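Local structure of importin subunit beta-1 (Saccharomyces cerevisiae, 5OWU) at residues 95-100 with 120-125; 99-104 with 133-138; 444-449 with 453-458; 479-484 with 490-495. The protein imports proteins into the nucleus together with importin alpha, which binds the classical nuclear localization signal of the cargo. All coordinates share one frame; numbering follows the deposited sequence. Where two conformers were deposited one is given.

Contact 1: residues 95-100 with 120-125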
loop_
_atom_site.group_PDB
_atom_site.type_symbol
_atom_site.label_atom_id
_atom_site.label_comp_id
_atom_site.label_asym_id
_atom_site.label_seq_id
_atom_site.Cartn_x
_atom_site.Cartn_y
_atom_site.Cartn_z
ATOM N N GLN A 95 -30.251 29.436 7.535
ATOM C CA GLN A 95 -29.780 29.775 8.876
ATOM C C GLN A 95 -28.504 29.020 9.227
ATOM O O GLN A 95 -27.591 29.589 9.836
ATOM C CB GLN A 95 -30.866 29.498 9.917
ATOM C CG GLN A 95 -31.728 30.715 10.247
ATOM C CD GLN A 95 -30.981 31.762 11.065
ATOM O OE1 GLN A 95 -29.981 32.326 10.618
ATOM N NE2 GLN A 95 -31.463 32.018 12.276
ATOM N N ILE A 96 -28.418 27.740 8.854
ATOM C CA ILE A 96 -27.225 26.953 9.164
ATOM C C ILE A 96 -26.010 27.530 8.446
ATOM O O ILE A 96 -24.936 27.691 9.035
ATOM C CB ILE A 96 -27.445 25.476 8.791
ATOM C CG1 ILE A 96 -28.558 24.871 9.660
ATOM C CG2 ILE A 96 -26.153 24.682 8.935
ATOM C CD1 ILE A 96 -29.049 23.529 9.188
ATOM N N LYS A 97 -26.163 27.838 7.154
ATOM C CA LYS A 97 -25.057 28.401 6.385
ATOM C C LYS A 97 -24.625 29.742 6.960
ATOM O O LYS A 97 -23.427 30.004 7.113
ATOM C CB LYS A 97 -25.464 28.568 4.924
ATOM C CG LYS A 97 -25.769 27.287 4.179
ATOM C CD LYS A 97 -26.019 27.629 2.719
ATOM C CE LYS A 97 -27.002 26.714 2.057
ATOM N NZ LYS A 97 -27.268 27.175 0.661
ATOM N N THR A 98 -25.592 30.605 7.290
ATOM C CA THR A 98 -25.256 31.890 7.899
ATOM C C THR A 98 -24.490 31.706 9.207
ATOM O O THR A 98 -23.510 32.415 9.467
ATOM C CB THR A 98 -26.529 32.705 8.136
ATOM O OG1 THR A 98 -27.205 32.904 6.887
ATOM C CG2 THR A 98 -26.201 34.066 8.745
ATOM N N ASN A 99 -24.926 30.767 10.052
ATOM C CA ASN A 99 -24.250 30.553 11.331
ATOM C C ASN A 99 -22.840 30.013 11.125
ATOM O O ASN A 99 -21.895 30.440 11.804
ATOM C CB ASN A 99 -25.068 29.600 12.205
ATOM C CG ASN A 99 -26.334 30.244 12.744
ATOM O OD1 ASN A 99 -26.499 31.463 12.685
ATOM N ND2 ASN A 99 -27.232 29.428 13.278
ATOM N N ALA A 100 -22.679 29.074 10.190
ATOM C CA ALA A 100 -21.355 28.550 9.880
ATOM C C ALA A 100 -20.428 29.654 9.389
ATOM O O ALA A 100 -19.265 29.732 9.803
ATOM C CB ALA A 100 -21.466 27.450 8.828
ATOM N N ALA A 120 -17.238 23.308 4.339
ATOM C CA ALA A 120 -16.764 22.424 3.280
ATOM C C ALA A 120 -17.764 21.309 3.000
ATOM O O ALA A 120 -18.021 20.981 1.838
ATOM C CB ALA A 120 -15.403 21.834 3.649
ATOM N N ALA A 121 -18.325 20.701 4.051
ATOM C CA ALA A 121 -19.277 19.604 3.852
ATOM C C ALA A 121 -20.537 20.078 3.127
ATOM O O ALA A 121 -21.014 19.442 2.167
ATOM C CB ALA A 121 -19.643 18.988 5.203
ATOM N N ILE A 122 -21.096 21.202 3.577
ATOM C CA ILE A 122 -22.298 21.720 2.935
ATOM C C ILE A 122 -22.001 22.074 1.483
ATOM O O ILE A 122 -22.763 21.728 0.576
ATOM C CB ILE A 122 -22.846 22.928 3.716
ATOM C CG1 ILE A 122 -23.311 22.493 5.111
ATOM C CG2 ILE A 122 -24.007 23.583 2.959
ATOM C CD1 ILE A 122 -23.483 23.648 6.080
ATOM N N ALA A 123 -20.883 22.766 1.245
ATOM C CA ALA A 123 -20.500 23.133 -0.115
ATOM C C ALA A 123 -20.348 21.903 -0.991
ATOM O O ALA A 123 -20.767 21.904 -2.151
ATOM C CB ALA A 123 -19.192 23.931 -0.104
ATOM N N ASP A 124 -19.729 20.849 -0.458
ATOM C CA ASP A 124 -19.573 19.626 -1.228
ATOM C C ASP A 124 -20.920 19.055 -1.627
ATOM O O ASP A 124 -21.024 18.387 -2.661
ATOM C CB ASP A 124 -18.775 18.595 -0.435
ATOM C CG ASP A 124 -17.275 18.857 -0.482
ATOM O OD1 ASP A 124 -16.838 19.670 -1.314
ATOM O OD2 ASP A 124 -16.533 18.249 0.310
ATOM N N ILE A 125 -21.964 19.302 -0.834
ATOM C CA ILE A 125 -23.292 18.877 -1.270
ATOM C C ILE A 125 -23.879 19.848 -2.292
ATOM O O ILE A 125 -24.401 19.432 -3.329
ATOM C CB ILE A 125 -24.228 18.718 -0.064
ATOM C CG1 ILE A 125 -23.778 17.535 0.787
ATOM C CG2 ILE A 125 -25.675 18.505 -0.538
ATOM C CD1 ILE A 125 -24.292 17.586 2.212
#

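Contact 2: residues 99-104 with 133-138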
loop_
_atom_site.group_PDB
_atom_site.type_symbol
_atom_site.label_atom_id
_atom_site.label_comp_id
_atom_site.label_asym_id
_atom_site.label_seq_id
_atom_site.Cartn_x
_atom_site.Cartn_y
_atom_site.Cartn_z
ATOM N N ASN A 99 -24.926 30.767 10.052
ATOM C CA ASN A 99 -24.250 30.553 11.331
ATOM C C ASN A 99 -22.840 30.013 11.125
ATOM O O ASN A 99 -21.895 30.440 11.804
ATOM C CB ASN A 99 -25.068 29.600 12.205
ATOM C CG ASN A 99 -26.334 30.244 12.744
ATOM O OD1 ASN A 99 -26.499 31.463 12.685
ATOM N ND2 ASN A 99 -27.232 29.428 13.278
ATOM N N ALA A 100 -22.679 29.074 10.190
ATOM C CA ALA A 100 -21.355 28.550 9.880
ATOM C C ALA A 100 -20.428 29.654 9.389
ATOM O O ALA A 100 -19.265 29.732 9.803
ATOM C CB ALA A 100 -21.466 27.450 8.828
ATOM N N LEU A 101 -20.923 30.518 8.501
ATOM C CA LEU A 101 -20.105 31.625 8.016
ATOM C C LEU A 101 -19.771 32.596 9.139
ATOM O O LEU A 101 -18.677 33.168 9.157
ATOM C CB LEU A 101 -20.823 32.351 6.878
ATOM C CG LEU A 101 -20.786 31.657 5.513
ATOM C CD1 LEU A 101 -21.830 32.254 4.583
ATOM C CD2 LEU A 101 -19.396 31.761 4.898
ATOM N N THR A 102 -20.689 32.788 10.086
ATOM C CA THR A 102 -20.376 33.607 11.251
ATOM C C THR A 102 -19.221 33.002 12.034
ATOM O O THR A 102 -18.278 33.703 12.416
ATOM C CB THR A 102 -21.609 33.753 12.143
ATOM O OG1 THR A 102 -22.596 34.545 11.472
ATOM C CG2 THR A 102 -21.246 34.414 13.480
ATOM N N ALA A 103 -19.271 31.691 12.270
ATOM C CA ALA A 103 -18.208 31.047 13.031
ATOM C C ALA A 103 -16.886 31.044 12.264
ATOM O O ALA A 103 -15.813 31.047 12.879
ATOM C CB ALA A 103 -18.627 29.623 13.393
ATOM N N LEU A 104 -16.939 31.063 10.928
ATOM C CA LEU A 104 -15.715 30.979 10.137
ATOM C C LEU A 104 -14.761 32.121 10.466
ATOM O O LEU A 104 -13.536 31.934 10.471
ATOM C CB LEU A 104 -16.042 30.989 8.649
ATOM C CG LEU A 104 -14.827 30.825 7.735
ATOM C CD1 LEU A 104 -14.250 29.425 7.843
ATOM C CD2 LEU A 104 -15.197 31.155 6.300
ATOM N N PRO A 133 -24.728 29.919 -4.300
ATOM C CA PRO A 133 -23.904 30.760 -5.184
ATOM C C PRO A 133 -23.210 31.896 -4.459
ATOM O O PRO A 133 -22.245 32.454 -4.990
ATOM C CB PRO A 133 -24.916 31.294 -6.206
ATOM C CG PRO A 133 -26.208 31.324 -5.458
ATOM C CD PRO A 133 -26.169 30.107 -4.555
ATOM N N GLU A 134 -23.673 32.263 -3.268
ATOM C CA GLU A 134 -23.023 33.319 -2.506
ATOM C C GLU A 134 -21.657 32.899 -1.980
ATOM O O GLU A 134 -20.810 33.766 -1.729
ATOM C CB GLU A 134 -23.916 33.736 -1.337
ATOM C CG GLU A 134 -25.328 34.142 -1.751
ATOM C CD GLU A 134 -26.352 33.016 -1.639
ATOM O OE1 GLU A 134 -25.975 31.823 -1.679
ATOM O OE2 GLU A 134 -27.550 33.337 -1.510
ATOM N N LEU A 135 -21.424 31.594 -1.814
ATOM C CA LEU A 135 -20.246 31.144 -1.083
ATOM C C LEU A 135 -18.963 31.548 -1.790
ATOM O O LEU A 135 -18.039 32.070 -1.161
ATOM C CB LEU A 135 -20.272 29.627 -0.885
ATOM C CG LEU A 135 -19.017 29.081 -0.185
ATOM C CD1 LEU A 135 -18.850 29.678 1.189
ATOM C CD2 LEU A 135 -19.055 27.567 -0.081
ATOM N N MET A 136 -18.868 31.281 -3.094
ATOM C CA MET A 136 -17.606 31.512 -3.787
ATOM C C MET A 136 -17.305 32.997 -3.921
ATOM O O MET A 136 -16.134 33.395 -3.893
ATOM C CB MET A 136 -17.633 30.833 -5.153
ATOM C CG MET A 136 -17.378 29.341 -5.083
ATOM S SD MET A 136 -15.849 28.963 -4.213
ATOM C CE MET A 136 -16.446 27.969 -2.866
ATOM N N LYS A 137 -18.337 33.830 -4.052
ATOM C CA LYS A 137 -18.128 35.269 -3.971
ATOM C C LYS A 137 -17.592 35.656 -2.599
ATOM O O LYS A 137 -16.674 36.482 -2.488
ATOM C CB LYS A 137 -19.441 35.991 -4.275
ATOM C CG LYS A 137 -19.296 37.465 -4.625
ATOM C CD LYS A 137 -19.553 38.356 -3.424
ATOM C CE LYS A 137 -19.763 39.804 -3.842
ATOM N NZ LYS A 137 -18.585 40.362 -4.544
ATOM N N ILE A 138 -18.125 35.043 -1.537
ATOM C CA ILE A 138 -17.620 35.339 -0.197
ATOM C C ILE A 138 -16.163 34.899 -0.066
ATOM O O ILE A 138 -15.347 35.594 0.547
ATOM C CB ILE A 138 -18.508 34.684 0.884
ATOM C CG1 ILE A 138 -19.877 35.368 0.941
ATOM C CG2 ILE A 138 -17.840 34.772 2.250
ATOM C CD1 ILE A 138 -20.901 34.706 1.887
#

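Contact 3: residues 444-449 with 453-458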
loop_
_atom_site.group_PDB
_atom_site.type_symbol
_atom_site.label_atom_id
_atom_site.label_comp_id
_atom_site.label_asym_id
_atom_site.label_seq_id
_atom_site.Cartn_x
_atom_site.Cartn_y
_atom_site.Cartn_z
ATOM N N GLU A 444 24.632 -13.632 -11.119
ATOM C CA GLU A 444 25.605 -14.297 -11.968
ATOM C C GLU A 444 26.876 -13.468 -12.147
ATOM O O GLU A 444 27.865 -13.990 -12.670
ATOM C CB GLU A 444 24.958 -14.599 -13.313
ATOM C CG GLU A 444 23.788 -15.578 -13.218
ATOM C CD GLU A 444 22.521 -14.952 -12.646
ATOM O OE1 GLU A 444 22.431 -13.707 -12.596
ATOM O OE2 GLU A 444 21.609 -15.708 -12.246
ATOM N N SER A 445 26.866 -12.187 -11.733
ATOM C CA SER A 445 28.065 -11.345 -11.790
ATOM C C SER A 445 29.145 -11.828 -10.823
ATOM O O SER A 445 30.313 -11.442 -10.966
ATOM C CB SER A 445 27.744 -9.874 -11.462
ATOM O OG SER A 445 27.102 -9.726 -10.201
ATOM N N ILE A 446 28.785 -12.636 -9.829
ATOM C CA ILE A 446 29.740 -13.123 -8.839
ATOM C C ILE A 446 30.256 -14.480 -9.306
ATOM O O ILE A 446 29.561 -15.494 -9.197
ATOM C CB ILE A 446 29.103 -13.217 -7.454
ATOM C CG1 ILE A 446 28.366 -11.914 -7.120
ATOM C CG2 ILE A 446 30.184 -13.533 -6.414
ATOM C CD1 ILE A 446 27.515 -11.992 -5.862
ATOM N N ASP A 447 31.482 -14.499 -9.810
ATOM C CA ASP A 447 32.028 -15.712 -10.398
ATOM C C ASP A 447 32.089 -16.824 -9.351
ATOM O O ASP A 447 32.696 -16.630 -8.289
ATOM C CB ASP A 447 33.420 -15.435 -10.956
ATOM C CG ASP A 447 34.018 -16.632 -11.660
ATOM O OD1 ASP A 447 33.740 -16.806 -12.867
ATOM O OD2 ASP A 447 34.760 -17.401 -11.014
ATOM N N PRO A 448 31.503 -18.001 -9.615
ATOM C CA PRO A 448 31.489 -19.060 -8.587
ATOM C C PRO A 448 32.856 -19.409 -8.024
ATOM O O PRO A 448 32.965 -19.691 -6.825
ATOM C CB PRO A 448 30.870 -20.252 -9.331
ATOM C CG PRO A 448 30.033 -19.641 -10.385
ATOM C CD PRO A 448 30.769 -18.408 -10.826
ATOM N N GLN A 449 33.900 -19.423 -8.852
ATOM C CA GLN A 449 35.230 -19.773 -8.366
ATOM C C GLN A 449 35.972 -18.572 -7.796
ATOM O O GLN A 449 36.613 -18.681 -6.745
ATOM C CB GLN A 449 36.064 -20.399 -9.491
ATOM C CG GLN A 449 35.897 -21.904 -9.638
ATOM C CD GLN A 449 34.600 -22.284 -10.322
ATOM O OE1 GLN A 449 34.283 -21.780 -11.400
ATOM N NE2 GLN A 449 33.839 -23.177 -9.695
ATOM N N PRO A 453 33.116 -17.541 -3.090
ATOM C CA PRO A 453 33.600 -17.913 -1.753
ATOM C C PRO A 453 33.898 -16.707 -0.883
ATOM O O PRO A 453 33.607 -16.731 0.317
ATOM C CB PRO A 453 34.857 -18.746 -2.048
ATOM C CG PRO A 453 34.691 -19.215 -3.463
ATOM C CD PRO A 453 33.946 -18.116 -4.161
ATOM N N GLY A 454 34.474 -15.648 -1.461
ATOM C CA GLY A 454 34.734 -14.438 -0.693
ATOM C C GLY A 454 33.465 -13.701 -0.298
ATOM O O GLY A 454 33.390 -13.106 0.783
ATOM N N VAL A 455 32.453 -13.717 -1.169
ATOM C CA VAL A 455 31.162 -13.129 -0.820
ATOM C C VAL A 455 30.546 -13.878 0.364
ATOM O O VAL A 455 30.129 -13.278 1.363
ATOM C CB VAL A 455 30.231 -13.130 -2.051
ATOM C CG1 VAL A 455 28.786 -12.816 -1.668
ATOM C CG2 VAL A 455 30.713 -12.133 -3.086
ATOM N N VAL A 456 30.490 -15.206 0.270
ATOM C CA VAL A 456 29.921 -16.000 1.356
ATOM C C VAL A 456 30.693 -15.755 2.642
ATOM O O VAL A 456 30.101 -15.545 3.706
ATOM C CB VAL A 456 29.900 -17.493 0.976
ATOM C CG1 VAL A 456 29.591 -18.378 2.198
ATOM C CG2 VAL A 456 28.886 -17.737 -0.139
ATOM N N GLN A 457 32.026 -15.753 2.563
ATOM C CA GLN A 457 32.826 -15.538 3.763
ATOM C C GLN A 457 32.548 -14.169 4.374
ATOM O O GLN A 457 32.450 -14.039 5.599
ATOM C CB GLN A 457 34.316 -15.699 3.440
ATOM C CG GLN A 457 35.144 -16.216 4.605
ATOM C CD GLN A 457 34.622 -17.540 5.153
ATOM O OE1 GLN A 457 34.348 -18.479 4.397
ATOM N NE2 GLN A 457 34.459 -17.610 6.470
ATOM N N ALA A 458 32.403 -13.137 3.539
ATOM C CA ALA A 458 32.081 -11.815 4.071
ATOM C C ALA A 458 30.732 -11.827 4.774
ATOM O O ALA A 458 30.554 -11.175 5.809
ATOM C CB ALA A 458 32.083 -10.771 2.955
#

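Contact 4: residues 479-484 with 490-495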
loop_
_atom_site.group_PDB
_atom_site.type_symbol
_atom_site.label_atom_id
_atom_site.label_comp_id
_atom_site.label_asym_id
_atom_site.label_seq_id
_atom_site.Cartn_x
_atom_site.Cartn_y
_atom_site.Cartn_z
ATOM N N ASN A 479 18.973 -12.999 -0.770
ATOM C CA ASN A 479 19.100 -12.644 -2.188
ATOM C C ASN A 479 19.970 -13.642 -2.944
ATOM O O ASN A 479 19.630 -14.063 -4.059
ATOM C CB ASN A 479 19.678 -11.242 -2.330
ATOM C CG ASN A 479 18.732 -10.180 -1.853
ATOM O OD1 ASN A 479 17.575 -10.461 -1.567
ATOM N ND2 ASN A 479 19.211 -8.941 -1.780
ATOM N N LEU A 480 21.116 -14.010 -2.367
ATOM C CA LEU A 480 22.004 -14.959 -3.029
ATOM C C LEU A 480 21.288 -16.261 -3.330
ATOM O O LEU A 480 21.356 -16.778 -4.453
ATOM C CB LEU A 480 23.232 -15.233 -2.166
ATOM C CG LEU A 480 24.369 -14.226 -2.229
ATOM C CD1 LEU A 480 25.396 -14.564 -1.158
ATOM C CD2 LEU A 480 25.010 -14.220 -3.609
ATOM N N VAL A 481 20.613 -16.825 -2.325
ATOM C CA VAL A 481 19.950 -18.110 -2.513
ATOM C C VAL A 481 18.833 -17.986 -3.542
ATOM O O VAL A 481 18.699 -18.822 -4.442
ATOM C CB VAL A 481 19.427 -18.639 -1.164
ATOM C CG1 VAL A 481 18.566 -19.889 -1.353
ATOM C CG2 VAL A 481 20.592 -18.929 -0.241
ATOM N N GLU A 482 18.020 -16.932 -3.429
ATOM C CA GLU A 482 16.897 -16.758 -4.348
ATOM C C GLU A 482 17.372 -16.643 -5.792
ATOM O O GLU A 482 16.771 -17.228 -6.703
ATOM C CB GLU A 482 16.087 -15.521 -3.955
ATOM C CG GLU A 482 15.132 -15.734 -2.795
ATOM C CD GLU A 482 14.388 -14.468 -2.412
ATOM O OE1 GLU A 482 14.753 -13.381 -2.907
ATOM O OE2 GLU A 482 13.440 -14.560 -1.607
ATOM N N GLN A 483 18.452 -15.901 -6.024
ATOM C CA GLN A 483 18.883 -15.644 -7.389
ATOM C C GLN A 483 19.759 -16.750 -7.957
ATOM O O GLN A 483 19.820 -16.896 -9.179
ATOM C CB GLN A 483 19.625 -14.304 -7.454
ATOM C CG GLN A 483 18.747 -13.123 -7.094
ATOM C CD GLN A 483 17.621 -12.929 -8.090
ATOM O OE1 GLN A 483 16.450 -12.861 -7.722
ATOM N NE2 GLN A 483 17.978 -12.845 -9.362
ATOM N N LEU A 484 20.424 -17.542 -7.118
ATOM C CA LEU A 484 21.320 -18.570 -7.630
ATOM C C LEU A 484 20.718 -19.968 -7.615
ATOM O O LEU A 484 21.207 -20.838 -8.344
ATOM C CB LEU A 484 22.627 -18.574 -6.831
ATOM C CG LEU A 484 23.460 -17.297 -6.966
ATOM C CD1 LEU A 484 24.651 -17.326 -6.036
ATOM C CD2 LEU A 484 23.928 -17.119 -8.405
ATOM N N SER A 490 23.374 -25.271 -9.401
ATOM C CA SER A 490 23.485 -24.010 -8.692
ATOM C C SER A 490 24.729 -24.017 -7.822
ATOM O O SER A 490 24.918 -24.956 -7.039
ATOM C CB SER A 490 22.260 -23.771 -7.823
ATOM O OG SER A 490 22.487 -22.665 -6.970
ATOM N N PRO A 491 25.586 -22.999 -7.906
ATOM C CA PRO A 491 26.782 -22.990 -7.044
ATOM C C PRO A 491 26.464 -22.780 -5.572
ATOM O O PRO A 491 27.221 -23.255 -4.709
ATOM C CB PRO A 491 27.615 -21.834 -7.619
ATOM C CG PRO A 491 26.608 -20.913 -8.234
ATOM C CD PRO A 491 25.465 -21.770 -8.713
ATOM N N ILE A 492 25.330 -22.145 -5.247
ATOM C CA ILE A 492 25.086 -21.741 -3.864
ATOM C C ILE A 492 24.957 -22.948 -2.950
ATOM O O ILE A 492 25.231 -22.854 -1.745
ATOM C CB ILE A 492 23.838 -20.841 -3.772
ATOM C CG1 ILE A 492 23.804 -20.109 -2.427
ATOM C CG2 ILE A 492 22.550 -21.653 -3.935
ATOM C CD1 ILE A 492 24.975 -19.156 -2.189
ATOM N N TYR A 493 24.541 -24.098 -3.489
ATOM C CA TYR A 493 24.338 -25.262 -2.632
ATOM C C TYR A 493 25.653 -25.766 -2.053
ATOM O O TYR A 493 25.665 -26.297 -0.935
ATOM C CB TYR A 493 23.600 -26.364 -3.399
ATOM C CG TYR A 493 22.171 -25.960 -3.706
ATOM C CD1 TYR A 493 21.277 -25.678 -2.682
ATOM C CD2 TYR A 493 21.726 -25.821 -5.015
ATOM C CE1 TYR A 493 19.969 -25.281 -2.951
ATOM C CE2 TYR A 493 20.426 -25.426 -5.294
ATOM C CZ TYR A 493 19.551 -25.160 -4.256
ATOM O OH TYR A 493 18.259 -24.767 -4.528
ATOM N N ASN A 494 26.774 -25.548 -2.752
ATOM C CA ASN A 494 28.062 -25.908 -2.164
ATOM C C ASN A 494 28.315 -25.175 -0.853
ATOM O O ASN A 494 29.115 -25.646 -0.036
ATOM C CB ASN A 494 29.198 -25.612 -3.144
ATOM C CG ASN A 494 29.139 -26.478 -4.387
ATOM O OD1 ASN A 494 28.816 -27.665 -4.318
ATOM N ND2 ASN A 494 29.456 -25.888 -5.532
ATOM N N PHE A 495 27.643 -24.047 -0.627
ATOM C CA PHE A 495 27.823 -23.251 0.577
ATOM C C PHE A 495 26.677 -23.405 1.562
ATOM O O PHE A 495 26.686 -22.739 2.603
ATOM C CB PHE A 495 27.990 -21.772 0.208
ATOM C CG PHE A 495 29.146 -21.512 -0.716
ATOM C CD1 PHE A 495 30.428 -21.321 -0.215
ATOM C CD2 PHE A 495 28.951 -21.473 -2.084
ATOM C CE1 PHE A 495 31.494 -21.087 -1.071
ATOM C CE2 PHE A 495 30.010 -21.240 -2.943
ATOM C CZ PHE A 495 31.283 -21.053 -2.433
#

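Contact 1: residues 95-100 with 120-125
Lys97 and Ile122 mark the nearest backbone approach of two helical segments, 95-100 and 120-125, with their CA atoms 8.0 Å apart. The main packing is between two isoleucines. CG2 of Ile96 meets CD1 of Ile122 at 4.0 Å, the methyl branch of one side chain against the end of the other, and the two side chains meet at a slant. In Ile122 CG1 stands beside the backbone N (chi1 -65°), and the chain then runs out extended (chi2 163°) to carry CD1 across to helix 90-104. The other branch of Ile122, CG2, lies 4.3 Å from CG of Lys97. Lys97 thus adds its aliphatic stem. Its charged end is engaged outside the two segments: NZ forms a salt bridge with Glu126, and the side chain makes a cation-pi contact with Trp132. Trp84 of helix 74-87 touches both Ile96 and Ile122. The two segments belong to HEAT 3, whose two helices pack here as the antiparallel pair of a HEAT repeat. No hydrogen bond crosses between the two segments. The contact therefore rests on two isoleucines and the aliphatic stem of a lysine, and the lysine charge at its border is paired with Glu126.

Contact 2: residues 99-104 with 133-138
Leu101 makes both apolar contacts between segments 99-104 and 133-138, using a different methyl for each. Its CD1 meets CD1 of Ile138 at 3.8 Å, and the two side chains reach toward each other tip to tip. Its CD2 lies 4.3 Å from CD1 of Leu135, a looser touch. The leucine fork therefore faces two residues that lie three positions apart on helix 133-142. In Leu101 CG sits beside the backbone N (chi1 -77°), and its CB already points at the other helix. Leu135 starts differently. Its CG is anti to the backbone N (chi1 177°), and this swings its end nearer to Leu101 than its first bond alone would bring it. The segments join consecutive HEAT repeats: 99-104 is in HEAT 3, and the residues from Glu134 on begin HEAT 4. Such packing of one repeat on the next builds the superhelical solenoid of importin beta. Leu135 also touches Ala123 of helix 109-126, and Leu101 touches Trp132 just ahead of the second segment. Hydrogen bonds play no part across the contact. The backbone bonds stay within each helix, as from Ala103 N to Asn99 O and from Ile138 N to Glu134 O, at 3.0 Å in the latter.

Contact 3: residues 444-449 with 453-458
In Ile446 CG1 stands beside the backbone N (chi1 -49°), which leaves CG2 anti to that N. In Val455 CG1 is anti to the backbone N (chi1 167°), which puts CG2 beside it. The CG2 methyls of Ile446 and Val455 thus meet tip to tip at 3.6 Å. Leu480 of helix 467-484 touches both residues, and Leu417 and Ile435 also pack on Val455. At the other end of the contact the ring of Pro453 lies against the backbone of the loop. Its CD is 3.2 Å from Pro448 O and 3.8 Å from Gln449 O, with CG nearby. An alanine in place of Pro453 would take away CG and CD, and is likely to open a gap beside these two carbonyls. Asp447 OD2 accepts a weak bond from Gln449 N, 3.1 Å away, and another bond from Gln450 N. The arrangement is the turn that leads from helix 425-442 into helix 452-463, the first helix of HEAT 11. No hydrogen bond crosses between the segments. The loop packs on the helix through two methyls at its buried end, and a proline ring lies against two carbonyl oxygens at the more exposed one.

Contact 4: residues 479-484 with 490-495
Ile492 packs against the last turn of helix 467-484, the second helix of HEAT 11, where the chain doubles back. This loop leads from helix 467-484 to helix 496-507 in the HEAT solenoid. The tight part is apolar. CB of Ile492 meets CB of Leu484 at 4.0 Å. CG1 of Ile492 lies 4.1 Å from CG2 of Val481. Its CD1 comes to 4.3 Å from CB of Leu480. Ile492 thus spans a full turn of the helix. Its CG1 is anti to the backbone N (chi1 -164°), which sends that branch toward Val481, and the two side chains cross at about a right angle. The remaining branch, CG2, sits over the centre of one face of the Tyr493 ring, 4.2 Å above its plane. The Tyr493 hydroxyl is hydrogen-bonded to Tyr530 O. Toward the partly exposed Ser490 and Pro491 the apolar packing thins out. CD of Pro491 comes no nearer than 4.4 Å to Leu484 O. A single polar bond ties this side down, from the Ser490 hydroxyl to the carbonyl of Leu484. An alanine at Ser490 would remove that hydroxyl and would probably leave the Leu484 carbonyl without this donor at the helix end. Ser490 OG stands 2.6 Å from Leu484 O, above the carbonyl plane and with a C=O...OG angle of 112°.

Overall arrangement
From the N terminus, contacts 1 and 2 start from the same helix, 90-104, and share Asn99 and Ala100. Contact 1 closes the shorter loop, within HEAT 3. Contact 2 closes a longer one that reaches helix 133-142 and HEAT 4. The two loops overlap, and contact 2 ends later in the chain. The contacts touch each other between helices 109-126 and 133-142. Much later in the chain, contacts 3 and 4 follow in series and close short loops before and after the helix pair of HEAT 11. They also touch, as where Val456 packs on Phe495. The two pairs lie on opposite sides of the chain's centre, with the centres of contacts 1 and 3 about 68 Å apart.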